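Local coordinates for endoglucanase (PDB 6VC5), which probably hydrolyses internal (1->4)-beta-D-glucosidic linkages of cellulose and related beta-glucans as a family 8 glycoside hydrolase, at residues L63-K66 with D67-L70; Y112-D115 with A116-Y120; S201-L204 with H205-A208; W259-L262 with T263-A266; Y300-A303 with A304-L308. All coordinates share one frame; numbering follows the deposited sequence.

Overall arrangement
The five contacts, all local, follow one another along the chain. Contact 1 lies in the loop between helix 49-62 and strand 74-76. Contact 2, on helix 110-126, touches it, their centres about 12 Å apart, where Ala-69 packs on Asn-118 and Ile-119, and Gln-64 on Ile-119. Contact 3 turns the chain between antiparallel strands 200-203 and 209-211; contact 4, about 23 Å away centre to centre, takes in strand 260-261 and the turn after it. Contact 5 opens helix 300-313 and is the most central. Contacts 1 and 4 lie on opposite sides of the chain's centre. The five thus divide between two helices and three turns of a helix-rich fold, consistent with the (alpha/alpha)6 barrel of family 8.

Contact 1. Residues L63-K66 with D67-L70; sequences LQHK and DDAL
Between His-65 and Leu-70 the backbone doubles back on itself, the directions of residues 63-66 and 67-70 lying 149° apart, and the reversal is closed by a backbone hydrogen bond from His-65 N to Leu-70 O (2.9 Å). The loop joins helix 49-62 to strand 74-76 and contains an Asx turn, in which Asp-68 OD1 accepts from the backbone N of Leu-70 at 3.1 Å. The same oxygen takes a second, shorter bond from His-65 ND1, 2.8 Å away. Its two donors arrive from different directions, the imidazole on the syn side of the carboxylate and the Leu-70 amide on the anti side. The CG of Asp-68 sits between its own backbone N and carbonyl carbon (chi1 58°), and this brings OD1 back into the loop.

OD1 lies at the edge of the His-65 ring, close to the ring plane, while the carboxylate is turned 69° from that plane. The Leu-70 carbonyl lies over one face of the ring, its O 3.4 Å from His-65 CG. The other ring nitrogen, NE2, hydrogen-bonds to Lys-86 O, so the ring's rotation is fixed; because both partners are acceptors, the ring is probably doubly protonated and positively charged, which the carboxylate of Asp-68 would favour. Asp-122 of helix 110-126 accepts from Ala-69 N and so ties the turn to that helix. The Gln-64 side chain runs extended past Ala-69, its CG 3.6 Å from Leu-70 O, and ends in a nearly straight bond: NE2 reaches Ala-69 O at 2.9 Å, with that oxygen in the plane of the amide.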
loop_
_atom_site.group_PDB
_atom_site.type_symbol
_atom_site.label_atom_id
_atom_site.label_comp_id
_atom_site.label_asym_id
_atom_site.label_seq_id
_atom_site.Cartn_x
_atom_site.Cartn_y
_atom_site.Cartn_z
ATOM N N LEU A 63 -16.872 -5.389 -6.222
ATOM C CA LEU A 63 -16.249 -5.355 -4.904
ATOM C C LEU A 63 -16.818 -4.307 -3.960
ATOM O O LEU A 63 -16.786 -4.521 -2.750
ATOM C CB LEU A 63 -14.728 -5.137 -5.007
ATOM C CG LEU A 63 -13.922 -6.197 -5.760
ATOM C CD1 LEU A 63 -12.442 -5.783 -5.770
ATOM C CD2 LEU A 63 -14.116 -7.561 -5.124
ATOM N N GLN A 64 -17.318 -3.172 -4.454
ATOM C CA GLN A 64 -17.746 -2.126 -3.529
ATOM C C GLN A 64 -18.968 -2.556 -2.725
ATOM O O GLN A 64 -19.889 -3.198 -3.247
ATOM C CB GLN A 64 -18.001 -0.797 -4.250
ATOM C CG GLN A 64 -18.082 0.361 -3.247
ATOM C CD GLN A 64 -18.063 1.713 -3.924
ATOM O OE1 GLN A 64 -18.733 1.921 -4.939
ATOM N NE2 GLN A 64 -17.300 2.650 -3.359
ATOM N N HIS A 65 -18.964 -2.212 -1.434
ATOM C CA HIS A 65 -20.056 -2.583 -0.546
ATOM C C HIS A 65 -21.346 -1.870 -0.925
ATOM O O HIS A 65 -21.353 -0.832 -1.589
ATOM C CB HIS A 65 -19.712 -2.256 0.906
ATOM C CG HIS A 65 -18.672 -3.152 1.496
ATOM N ND1 HIS A 65 -17.935 -2.799 2.606
ATOM C CD2 HIS A 65 -18.254 -4.391 1.143
ATOM C CE1 HIS A 65 -17.103 -3.781 2.912
ATOM N NE2 HIS A 65 -17.281 -4.762 2.045
ATOM N N LYS A 66 -22.448 -2.460 -0.469
ATOM C CA LYS A 66 -23.793 -1.926 -0.635
ATOM C C LYS A 66 -24.066 -0.807 0.366
ATOM O O LYS A 66 -24.620 0.238 0.003
ATOM C CB LYS A 66 -24.812 -3.057 -0.413
ATOM C CG LYS A 66 -24.855 -4.220 -1.449
ATOM C CD LYS A 66 -25.881 -5.339 -1.160
ATOM C CE LYS A 66 -25.891 -6.434 -2.220
ATOM N NZ LYS A 66 -26.875 -7.463 -1.855
ATOM N N ASP A 67 -23.659 -1.005 1.621
ATOM C CA ASP A 67 -24.015 -0.146 2.743
ATOM C C ASP A 67 -22.931 0.860 3.109
ATOM O O ASP A 67 -23.173 1.729 3.958
ATOM C CB ASP A 67 -24.326 -1.010 3.971
ATOM C CG ASP A 67 -25.707 -1.645 3.907
ATOM O OD1 ASP A 67 -26.356 -1.770 4.968
ATOM O OD2 ASP A 67 -26.144 -2.016 2.796
ATOM N N ASP A 68 -21.741 0.748 2.527
ATOM C CA ASP A 68 -20.701 1.757 2.694
ATOM C C ASP A 68 -19.853 1.763 1.425
ATOM O O ASP A 68 -20.081 0.979 0.500
ATOM C CB ASP A 68 -19.882 1.563 3.984
ATOM C CG ASP A 68 -19.215 0.198 4.072
ATOM O OD1 ASP A 68 -18.384 -0.137 3.206
ATOM O OD2 ASP A 68 -19.511 -0.540 5.037
ATOM N N ALA A 69 -18.866 2.658 1.379
ATOM C CA ALA A 69 -18.077 2.835 0.167
ATOM C C ALA A 69 -16.782 2.028 0.163
ATOM O O ALA A 69 -16.010 2.132 -0.791
ATOM C CB ALA A 69 -17.768 4.324 -0.058
ATOM N N LEU A 70 -16.535 1.216 1.188
ATOM C CA LEU A 70 -15.341 0.380 1.202
ATOM C C LEU A 70 -15.541 -0.830 0.287
ATOM O O LEU A 70 -16.621 -1.042 -0.273
ATOM C CB LEU A 70 -14.994 -0.010 2.633
ATOM C CG LEU A 70 -14.901 1.153 3.628
ATOM C CD1 LEU A 70 -14.495 0.631 4.996
ATOM C CD2 LEU A 70 -13.893 2.174 3.132
#

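Contact 2. Residues Y112-D115 with A116-Y120; sequences YIQD and AMNIY
Ile-113 and Met-117, one turn apart on helix 110-126, meet through CG2 and CE at 3.9 Å. Beneath them the backbone is tightly wound: Met-117 N bonds to Ile-113 O at 2.9 Å, and Ala-116, Asn-118 and Ile-119 repeat the i to i+4 pattern. Met-117 bends at its last torsion (chi3 -63°), which folds CE back along the helix to 3.3 Å from Gln-114 OE1. Ile-113 and Met-117 lie at the margin of the buried flank, formed by Tyr-112, against Phe-52 and Trp-56, and by Ile-119 and Tyr-120, against helix 90-106.

The exposed flank is looser and polar. Gln-114 NE2 donates to Asn-118 OD1 at 2.8 Å, but the bond is bent and NE2 stands above the Asn-118 carbonyl plane; the amide planes are 47° apart. The bend of Gln-114 at chi2 (52°) turns its amide along the helix surface toward the next turn. Asn-118 ND2 donates to water 1, 3.0 Å away, which donates to Asp-115 OD1. The other Asp-115 oxygen has a weak bond to Trp-56 NE1. Polar groups here thus pair directly and through water, adding a modest link between turns while main-chain bonds hold the helix.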
loop_
_atom_site.group_PDB
_atom_site.type_symbol
_atom_site.label_atom_id
_atom_site.label_comp_id
_atom_site.label_asym_id
_atom_site.label_seq_id
_atom_site.Cartn_x
_atom_site.Cartn_y
_atom_site.Cartn_z
ATOM N N TYR A 112 -15.560 11.244 -10.410
ATOM C CA TYR A 112 -14.462 10.482 -9.825
ATOM C C TYR A 112 -14.000 11.112 -8.515
ATOM O O TYR A 112 -13.647 10.397 -7.569
ATOM C CB TYR A 112 -13.295 10.377 -10.815
ATOM C CG TYR A 112 -13.506 9.475 -12.029
ATOM C CD1 TYR A 112 -14.481 8.490 -12.038
ATOM C CD2 TYR A 112 -12.700 9.623 -13.159
ATOM C CE1 TYR A 112 -14.653 7.661 -13.154
ATOM C CE2 TYR A 112 -12.861 8.805 -14.270
ATOM C CZ TYR A 112 -13.843 7.831 -14.256
ATOM O OH TYR A 112 -14.001 7.015 -15.362
ATOM N N ILE A 113 -14.030 12.443 -8.428
ATOM C CA ILE A 113 -13.686 13.108 -7.173
ATOM C C ILE A 113 -14.703 12.756 -6.095
ATOM O O ILE A 113 -14.336 12.468 -4.952
ATOM C CB ILE A 113 -13.575 14.630 -7.384
ATOM C CG1 ILE A 113 -12.515 14.934 -8.446
ATOM C CG2 ILE A 113 -13.266 15.328 -6.068
ATOM C CD1 ILE A 113 -11.126 14.507 -8.057
ATOM N N GLN A 114 -15.995 12.775 -6.438
ATOM C CA GLN A 114 -17.008 12.386 -5.461
ATOM C C GLN A 114 -16.824 10.939 -5.019
ATOM O O GLN A 114 -16.990 10.619 -3.837
ATOM C CB GLN A 114 -18.415 12.562 -6.023
ATOM C CG GLN A 114 -19.472 12.367 -4.940
ATOM C CD GLN A 114 -19.199 13.226 -3.709
ATOM O OE1 GLN A 114 -19.087 14.452 -3.802
ATOM N NE2 GLN A 114 -19.073 12.583 -2.550
ATOM N N ASP A 115 -16.511 10.049 -5.964
ATOM C CA ASP A 115 -16.257 8.652 -5.612
ATOM C C ASP A 115 -15.123 8.546 -4.598
ATOM O O ASP A 115 -15.213 7.790 -3.615
ATOM C CB ASP A 115 -15.896 7.841 -6.865
ATOM C CG ASP A 115 -17.049 7.704 -7.853
ATOM O OD1 ASP A 115 -18.223 7.741 -7.424
ATOM O OD2 ASP A 115 -16.770 7.527 -9.069
ATOM N N ALA A 116 -14.037 9.292 -4.828
ATOM C CA ALA A 116 -12.904 9.270 -3.909
ATOM C C ALA A 116 -13.309 9.784 -2.533
ATOM O O ALA A 116 -12.975 9.170 -1.510
ATOM C CB ALA A 116 -11.753 10.096 -4.482
ATOM N N MET A 117 -14.057 10.889 -2.496
ATOM C CA MET A 117 -14.475 11.471 -1.221
ATOM C C MET A 117 -15.402 10.538 -0.449
ATOM O O MET A 117 -15.320 10.466 0.786
ATOM C CB MET A 117 -15.114 12.837 -1.462
ATOM C CG MET A 117 -14.098 13.854 -1.941
ATOM S SD MET A 117 -14.658 15.568 -2.014
ATOM C CE MET A 117 -15.934 15.414 -3.220
ATOM N N ASN A 118 -16.259 9.794 -1.149
ATOM C CA ASN A 118 -17.103 8.809 -0.470
ATOM C C ASN A 118 -16.265 7.723 0.200
ATOM O O ASN A 118 -16.534 7.346 1.347
ATOM C CB ASN A 118 -18.089 8.183 -1.451
ATOM C CG ASN A 118 -19.186 9.147 -1.861
ATOM O OD1 ASN A 118 -19.415 10.158 -1.196
ATOM N ND2 ASN A 118 -19.857 8.847 -2.964
ATOM N N ILE A 119 -15.241 7.213 -0.497
ATOM C CA ILE A 119 -14.362 6.207 0.104
ATOM C C ILE A 119 -13.623 6.789 1.300
ATOM O O ILE A 119 -13.546 6.169 2.370
ATOM C CB ILE A 119 -13.378 5.652 -0.940
ATOM C CG1 ILE A 119 -14.135 4.987 -2.093
ATOM C CG2 ILE A 119 -12.407 4.662 -0.292
ATOM C CD1 ILE A 119 -13.295 4.817 -3.357
ATOM N N TYR A 120 -13.016 7.967 1.120
ATOM C CA TYR A 120 -12.233 8.555 2.207
ATOM C C TYR A 120 -13.104 8.792 3.429
ATOM O O TYR A 120 -12.676 8.543 4.564
ATOM C CB TYR A 120 -11.603 9.875 1.759
ATOM C CG TYR A 120 -10.381 9.744 0.872
ATOM C CD1 TYR A 120 -9.326 8.902 1.206
ATOM C CD2 TYR A 120 -10.265 10.514 -0.280
ATOM C CE1 TYR A 120 -8.194 8.801 0.398
ATOM C CE2 TYR A 120 -9.142 10.432 -1.095
ATOM C CZ TYR A 120 -8.111 9.582 -0.756
ATOM O OH TYR A 120 -6.999 9.498 -1.559
HETATM O O HOH W 1 -19.123 7.015 -5.254
#

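Contact 3. Residues S201-L204 with H205-A208; sequences SINL and HTNA
Asn-203 OD1 accepts the backbone N-H of His-205 at 2.8 Å, which makes an Asx turn, and takes a second, weak bond from Thr-206 N at 3.1 Å. The CG of Asn-203 lies opposite its backbone N (chi1 -172°), and this carries OD1 over the turn ahead. The backbone of Asn-203 is gripped as well: its N donates to Ala-208 O along a nearly straight line (2.9 Å), and its O receives Asn-207 N at 2.8 Å. These bonds close the beta-hairpin between strands 200-203 and 209-211. Within the loop, Thr-206 OG1 accepts from Ala-208 N at 3.1 Å, an ST turn, and Asn-207 takes a positive phi of 71° to bring the chain round.

Water 2 joins Asn-203 O to Asn-207 OD1, donating to both, and water 3 lies between Leu-204 O and His-205 ND1. The other His-205 nitrogen, NE2, bonds to Asp-148 OD2. Further out, Ile-202 CG2 lies alongside Asn-207, 3.6 Å from its OD1, while Ile-202 and Leu-204 pack on Val-131 and Val-150. Asn-203 thus supplies acceptors from side chain and backbone and a backbone donor, so the turn is held chiefly by polar bonds, while the apolar packing is made with strands 128-131 and 149-152.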
loop_
_atom_site.group_PDB
_atom_site.type_symbol
_atom_site.label_atom_id
_atom_site.label_comp_id
_atom_site.label_asym_id
_atom_site.label_seq_id
_atom_site.Cartn_x
_atom_site.Cartn_y
_atom_site.Cartn_z
ATOM N N SER A 201 1.326 -4.945 16.984
ATOM C CA SER A 201 0.263 -5.007 17.983
ATOM C C SER A 201 0.435 -3.882 19.003
ATOM O O SER A 201 1.552 -3.615 19.466
ATOM C CB SER A 201 0.292 -6.361 18.694
ATOM O OG SER A 201 -0.830 -6.502 19.549
ATOM N N ILE A 202 -0.669 -3.223 19.368
ATOM C CA ILE A 202 -0.687 -2.279 20.488
ATOM C C ILE A 202 -1.683 -2.807 21.515
ATOM O O ILE A 202 -2.836 -3.099 21.174
ATOM C CB ILE A 202 -1.066 -0.852 20.054
ATOM C CG1 ILE A 202 -0.094 -0.325 18.996
ATOM C CG2 ILE A 202 -1.056 0.090 21.269
ATOM C CD1 ILE A 202 -0.445 1.085 18.479
ATOM N N ASN A 203 -1.228 -2.967 22.759
ATOM C CA ASN A 203 -2.110 -3.417 23.826
ATOM C C ASN A 203 -3.028 -2.273 24.246
ATOM O O ASN A 203 -2.573 -1.162 24.531
ATOM C CB ASN A 203 -1.282 -3.918 25.006
ATOM C CG ASN A 203 -2.138 -4.565 26.062
ATOM O OD1 ASN A 203 -2.861 -3.885 26.776
ATOM N ND2 ASN A 203 -2.123 -5.892 26.111
ATOM N N LEU A 204 -4.333 -2.535 24.239
ATOM C CA LEU A 204 -5.300 -1.476 24.503
ATOM C C LEU A 204 -5.374 -1.098 25.975
ATOM O O LEU A 204 -5.888 -0.018 26.299
ATOM C CB LEU A 204 -6.684 -1.900 24.022
ATOM C CG LEU A 204 -6.803 -2.216 22.526
ATOM C CD1 LEU A 204 -8.265 -2.418 22.183
ATOM C CD2 LEU A 204 -6.184 -1.119 21.669
ATOM N N HIS A 205 -4.885 -1.959 26.864
ATOM C CA HIS A 205 -4.918 -1.680 28.297
ATOM C C HIS A 205 -3.639 -1.047 28.827
ATOM O O HIS A 205 -3.657 -0.514 29.940
ATOM C CB HIS A 205 -5.174 -2.972 29.077
ATOM C CG HIS A 205 -6.409 -3.699 28.642
ATOM N ND1 HIS A 205 -7.649 -3.100 28.610
ATOM C CD2 HIS A 205 -6.590 -4.965 28.202
ATOM C CE1 HIS A 205 -8.544 -3.970 28.175
ATOM N NE2 HIS A 205 -7.927 -5.110 27.924
ATOM N N THR A 206 -2.528 -1.112 28.097
ATOM C CA THR A 206 -1.256 -0.557 28.571
ATOM C C THR A 206 -0.571 0.365 27.572
ATOM O O THR A 206 0.341 1.102 27.972
ATOM C CB THR A 206 -0.253 -1.672 28.886
ATOM O OG1 THR A 206 0.096 -2.351 27.672
ATOM C CG2 THR A 206 -0.826 -2.681 29.896
ATOM N N ASN A 207 -0.935 0.320 26.293
ATOM C CA ASN A 207 -0.251 1.027 25.207
ATOM C C ASN A 207 1.115 0.443 24.863
ATOM O O ASN A 207 1.891 1.088 24.148
ATOM C CB ASN A 207 -0.154 2.544 25.423
ATOM C CG ASN A 207 -0.067 3.310 24.120
ATOM O OD1 ASN A 207 -0.887 3.113 23.215
ATOM N ND2 ASN A 207 0.928 4.181 24.011
ATOM N N ALA A 208 1.445 -0.751 25.354
ATOM C CA ALA A 208 2.706 -1.382 24.989
ATOM C C ALA A 208 2.656 -1.885 23.551
ATOM O O ALA A 208 1.637 -2.416 23.099
ATOM C CB ALA A 208 3.000 -2.557 25.919
HETATM O O HOH W 2 -3.327 1.740 24.129
HETATM O O HOH W 3 -8.797 -0.549 27.463
#

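Contact 4. Residues W259-L262 with T263-A266; sequences WVDL and TNGA
The indole of Trp-259 meets Ala-266 obliquely, CZ3 lying 3.6 Å from Ala-266 O. The N of Asp-261 lies at the indole edge, in its plane; Tyr-270 meets the ring at about 85° and Arg-218 makes a cation-pi contact. The other flat pair, the Asp-261 carboxylate and the Asn-264 amide, cross with planes 38° apart, and Asn-264 OD1 comes within 3.2 Å of Asp-261 CB.

Asp-261 OD2 gathers three donors. Thr-263 N meets it nearly along its C-O axis at 2.7 Å, Thr-263 OG1 donates on the syn side at 2.6 Å, and Asn-264 N comes from above the carboxylate plane at 3.2 Å. The first of these makes an Asx turn, and another follows where Asn-264 OD1 accepts from Ala-266 N. Backbone bonds close the reversal after strand 260-261: Asp-261 N to Ala-266 O (2.8 Å) and Gly-265 N to Asp-261 O (2.9 Å). Gly-265, with a positive phi of 80°, has no CB to meet the preceding carbonyl. Three donors on one oxygen would tend to stabilise its negative charge and pin the aspartate; with the two backbone bonds, that oxygen holds the turn.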
loop_
_atom_site.group_PDB
_atom_site.type_symbol
_atom_site.label_atom_id
_atom_site.label_comp_id
_atom_site.label_asym_id
_atom_site.label_seq_id
_atom_site.Cartn_x
_atom_site.Cartn_y
_atom_site.Cartn_z
ATOM N N TRP A 259 13.035 -11.581 3.491
ATOM C CA TRP A 259 12.524 -11.294 4.819
ATOM C C TRP A 259 13.662 -11.308 5.822
ATOM O O TRP A 259 14.684 -11.972 5.620
ATOM C CB TRP A 259 11.396 -12.245 5.263
ATOM C CG TRP A 259 11.657 -13.738 5.228
ATOM C CD1 TRP A 259 11.212 -14.609 4.282
ATOM C CD2 TRP A 259 12.361 -14.528 6.196
ATOM N NE1 TRP A 259 11.598 -15.886 4.588
ATOM C CE2 TRP A 259 12.311 -15.868 5.757
ATOM C CE3 TRP A 259 13.038 -14.235 7.389
ATOM C CZ2 TRP A 259 12.910 -16.912 6.463
ATOM C CZ3 TRP A 259 13.632 -15.280 8.094
ATOM C CH2 TRP A 259 13.568 -16.601 7.620
ATOM N N VAL A 260 13.467 -10.556 6.907
ATOM C CA VAL A 260 14.349 -10.579 8.073
ATOM C C VAL A 260 13.497 -10.764 9.325
ATOM O O VAL A 260 12.526 -10.028 9.529
ATOM C CB VAL A 260 15.172 -9.285 8.194
ATOM C CG1 VAL A 260 16.048 -9.335 9.446
ATOM C CG2 VAL A 260 16.008 -9.070 6.954
ATOM N N ASP A 261 13.879 -11.727 10.170
ATOM C CA ASP A 261 13.180 -11.979 11.425
ATOM C C ASP A 261 13.625 -10.928 12.432
ATOM O O ASP A 261 14.825 -10.750 12.673
ATOM C CB ASP A 261 13.530 -13.391 11.921
ATOM C CG ASP A 261 12.754 -13.806 13.163
ATOM O OD1 ASP A 261 12.068 -14.858 13.130
ATOM O OD2 ASP A 261 12.836 -13.114 14.188
ATOM N N LEU A 262 12.655 -10.222 13.005
ATOM C CA LEU A 262 12.945 -9.102 13.899
ATOM C C LEU A 262 13.223 -9.524 15.337
ATOM O O LEU A 262 13.524 -8.660 16.172
ATOM C CB LEU A 262 11.786 -8.108 13.849
ATOM C CG LEU A 262 11.489 -7.592 12.436
ATOM C CD1 LEU A 262 10.314 -6.629 12.514
ATOM C CD2 LEU A 262 12.706 -6.910 11.835
ATOM N N THR A 263 13.134 -10.817 15.648
ATOM C CA THR A 263 13.465 -11.306 16.979
ATOM C C THR A 263 14.843 -11.936 17.067
ATOM O O THR A 263 15.403 -11.993 18.168
ATOM C CB THR A 263 12.407 -12.303 17.466
ATOM O OG1 THR A 263 12.567 -13.555 16.781
ATOM C CG2 THR A 263 11.012 -11.749 17.223
ATOM N N ASN A 264 15.415 -12.407 15.947
ATOM C CA ASN A 264 16.747 -13.002 16.008
ATOM C C ASN A 264 17.679 -12.595 14.879
ATOM O O ASN A 264 18.827 -13.057 14.853
ATOM C CB ASN A 264 16.674 -14.539 16.103
ATOM C CG ASN A 264 15.942 -15.167 14.937
ATOM O OD1 ASN A 264 15.809 -14.574 13.867
ATOM N ND2 ASN A 264 15.472 -16.392 15.134
ATOM N N GLY A 265 17.234 -11.760 13.943
ATOM C CA GLY A 265 18.093 -11.343 12.864
ATOM C C GLY A 265 18.250 -12.316 11.718
ATOM O O GLY A 265 18.962 -11.988 10.756
ATOM N N ALA A 266 17.621 -13.494 11.775
ATOM C CA ALA A 266 17.739 -14.435 10.662
ATOM C C ALA A 266 17.156 -13.830 9.385
ATOM O O ALA A 266 16.197 -13.054 9.425
ATOM C CB ALA A 266 17.025 -15.747 10.995
#

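Contact 5. Residues Y300-A303 with A304-L308; sequences YYSA and ALTML
Ser-302 and Thr-306 carry the polar part of this contact, one turn apart near the start of helix 300-313. The hydroxyl OG1 of Thr-306 donates to Ser-302 O at 2.8 Å, standing above the carbonyl plane, while Thr-306 N donates to the same oxygen from the opposite face at 2.9 Å. With OG1 on the side of its own backbone N (chi1 -60°), the threonine turns its hydroxyl back toward the preceding turn. Water 4 donates to Thr-306 OG1 and also bonds to Ser-302 OG, each at 2.9 Å, and Ser-302 OG also accepts from Gly-275 N, at the start of helix 274-282.

The main-chain bonds are regular: Ala-304 N to Tyr-300 O (3.0 Å), Leu-305 N to Tyr-301 O, and Met-307 N to Ala-303 O. Asp-299 OD1 accepts from Ser-302 N in the first turn.

Apolar contact is lighter. Tyr-301 and Leu-305 lie side by side and point the same way, Leu-305 CD2 being 3.9 Å from Tyr-301 OH and 4.1 Å from CE2. That phenol bonds to Tyr-221 O and its ring meets Tyr-221 edge to face, which fixes it against the neighbouring loop. Leu-305 packs on Tyr-276 and Val-279 of helix 274-282, and Met-307 on Phe-42 of helix 33-46. A buried helix packed against helices 33-46, 225-232 and 274-282 is consistent with the (alpha/alpha)6 barrel of glycoside hydrolase family 8.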
loop_
_atom_site.group_PDB
_atom_site.type_symbol
_atom_site.label_atom_id
_atom_site.label_comp_id
_atom_site.label_asym_id
_atom_site.label_seq_id
_atom_site.Cartn_x
_atom_site.Cartn_y
_atom_site.Cartn_z
ATOM N N TYR A 300 4.154 -11.013 -10.386
ATOM C CA TYR A 300 3.233 -9.894 -10.231
ATOM C C TYR A 300 3.592 -9.019 -9.030
ATOM O O TYR A 300 3.546 -7.786 -9.121
ATOM C CB TYR A 300 1.821 -10.453 -10.079
ATOM C CG TYR A 300 0.812 -9.451 -9.622
ATOM C CD1 TYR A 300 0.157 -8.648 -10.539
ATOM C CD2 TYR A 300 0.520 -9.295 -8.276
ATOM C CE1 TYR A 300 -0.768 -7.716 -10.126
ATOM C CE2 TYR A 300 -0.406 -8.361 -7.854
ATOM C CZ TYR A 300 -1.049 -7.576 -8.790
ATOM O OH TYR A 300 -1.976 -6.643 -8.383
ATOM N N TYR A 301 3.908 -9.630 -7.889
ATOM C CA TYR A 301 4.219 -8.833 -6.704
ATOM C C TYR A 301 5.343 -7.848 -6.999
ATOM O O TYR A 301 5.257 -6.658 -6.669
ATOM C CB TYR A 301 4.632 -9.755 -5.549
ATOM C CG TYR A 301 5.135 -8.967 -4.370
ATOM C CD1 TYR A 301 4.258 -8.488 -3.407
ATOM C CD2 TYR A 301 6.484 -8.663 -4.241
ATOM C CE1 TYR A 301 4.713 -7.732 -2.337
ATOM C CE2 TYR A 301 6.944 -7.916 -3.191
ATOM C CZ TYR A 301 6.053 -7.458 -2.238
ATOM O OH TYR A 301 6.526 -6.713 -1.198
ATOM N N SER A 302 6.418 -8.342 -7.603
ATOM C CA SER A 302 7.574 -7.495 -7.868
ATOM C C SER A 302 7.232 -6.410 -8.883
ATOM O O SER A 302 7.669 -5.256 -8.748
ATOM C CB SER A 302 8.721 -8.364 -8.388
ATOM O OG SER A 302 9.910 -7.609 -8.497
ATOM N N ALA A 303 6.448 -6.757 -9.906
ATOM C CA ALA A 303 6.079 -5.784 -10.929
ATOM C C ALA A 303 5.275 -4.624 -10.336
ATOM O O ALA A 303 5.530 -3.456 -10.644
ATOM C CB ALA A 303 5.288 -6.471 -12.043
ATOM N N ALA A 304 4.301 -4.928 -9.476
ATOM C CA ALA A 304 3.504 -3.869 -8.871
ATOM C C ALA A 304 4.348 -2.980 -7.962
ATOM O O ALA A 304 4.201 -1.751 -7.981
ATOM C CB ALA A 304 2.310 -4.466 -8.120
ATOM N N LEU A 305 5.247 -3.575 -7.173
ATOM C CA LEU A 305 6.087 -2.770 -6.290
ATOM C C LEU A 305 7.039 -1.876 -7.084
ATOM O O LEU A 305 7.263 -0.711 -6.721
ATOM C CB LEU A 305 6.853 -3.689 -5.331
ATOM C CG LEU A 305 7.717 -3.021 -4.260
ATOM C CD1 LEU A 305 6.907 -2.106 -3.344
ATOM C CD2 LEU A 305 8.404 -4.104 -3.441
ATOM N N THR A 306 7.604 -2.405 -8.172
ATOM C CA THR A 306 8.461 -1.607 -9.039
ATOM C C THR A 306 7.689 -0.444 -9.654
ATOM O O THR A 306 8.175 0.692 -9.669
ATOM C CB THR A 306 9.058 -2.519 -10.111
ATOM O OG1 THR A 306 9.828 -3.550 -9.477
ATOM C CG2 THR A 306 9.979 -1.729 -11.061
ATOM N N MET A 307 6.460 -0.695 -10.126
ATOM C CA MET A 307 5.644 0.393 -10.658
ATOM C C MET A 307 5.386 1.473 -9.611
ATOM O O MET A 307 5.448 2.669 -9.925
ATOM C CB MET A 307 4.307 -0.133 -11.181
ATOM C CG MET A 307 4.332 -0.794 -12.528
ATOM S SD MET A 307 4.601 0.288 -13.971
ATOM C CE MET A 307 4.362 1.977 -13.398
ATOM N N LEU A 308 5.083 1.074 -8.371
ATOM C CA LEU A 308 4.897 2.047 -7.296
ATOM C C LEU A 308 6.141 2.917 -7.131
ATOM O O LEU A 308 6.043 4.131 -6.902
ATOM C CB LEU A 308 4.615 1.295 -6.000
ATOM C CG LEU A 308 3.245 0.801 -5.545
ATOM C CD1 LEU A 308 2.198 1.894 -5.325
ATOM C CD2 LEU A 308 2.724 -0.298 -6.487
HETATM O O HOH W 4 10.124 -6.057 -10.887
#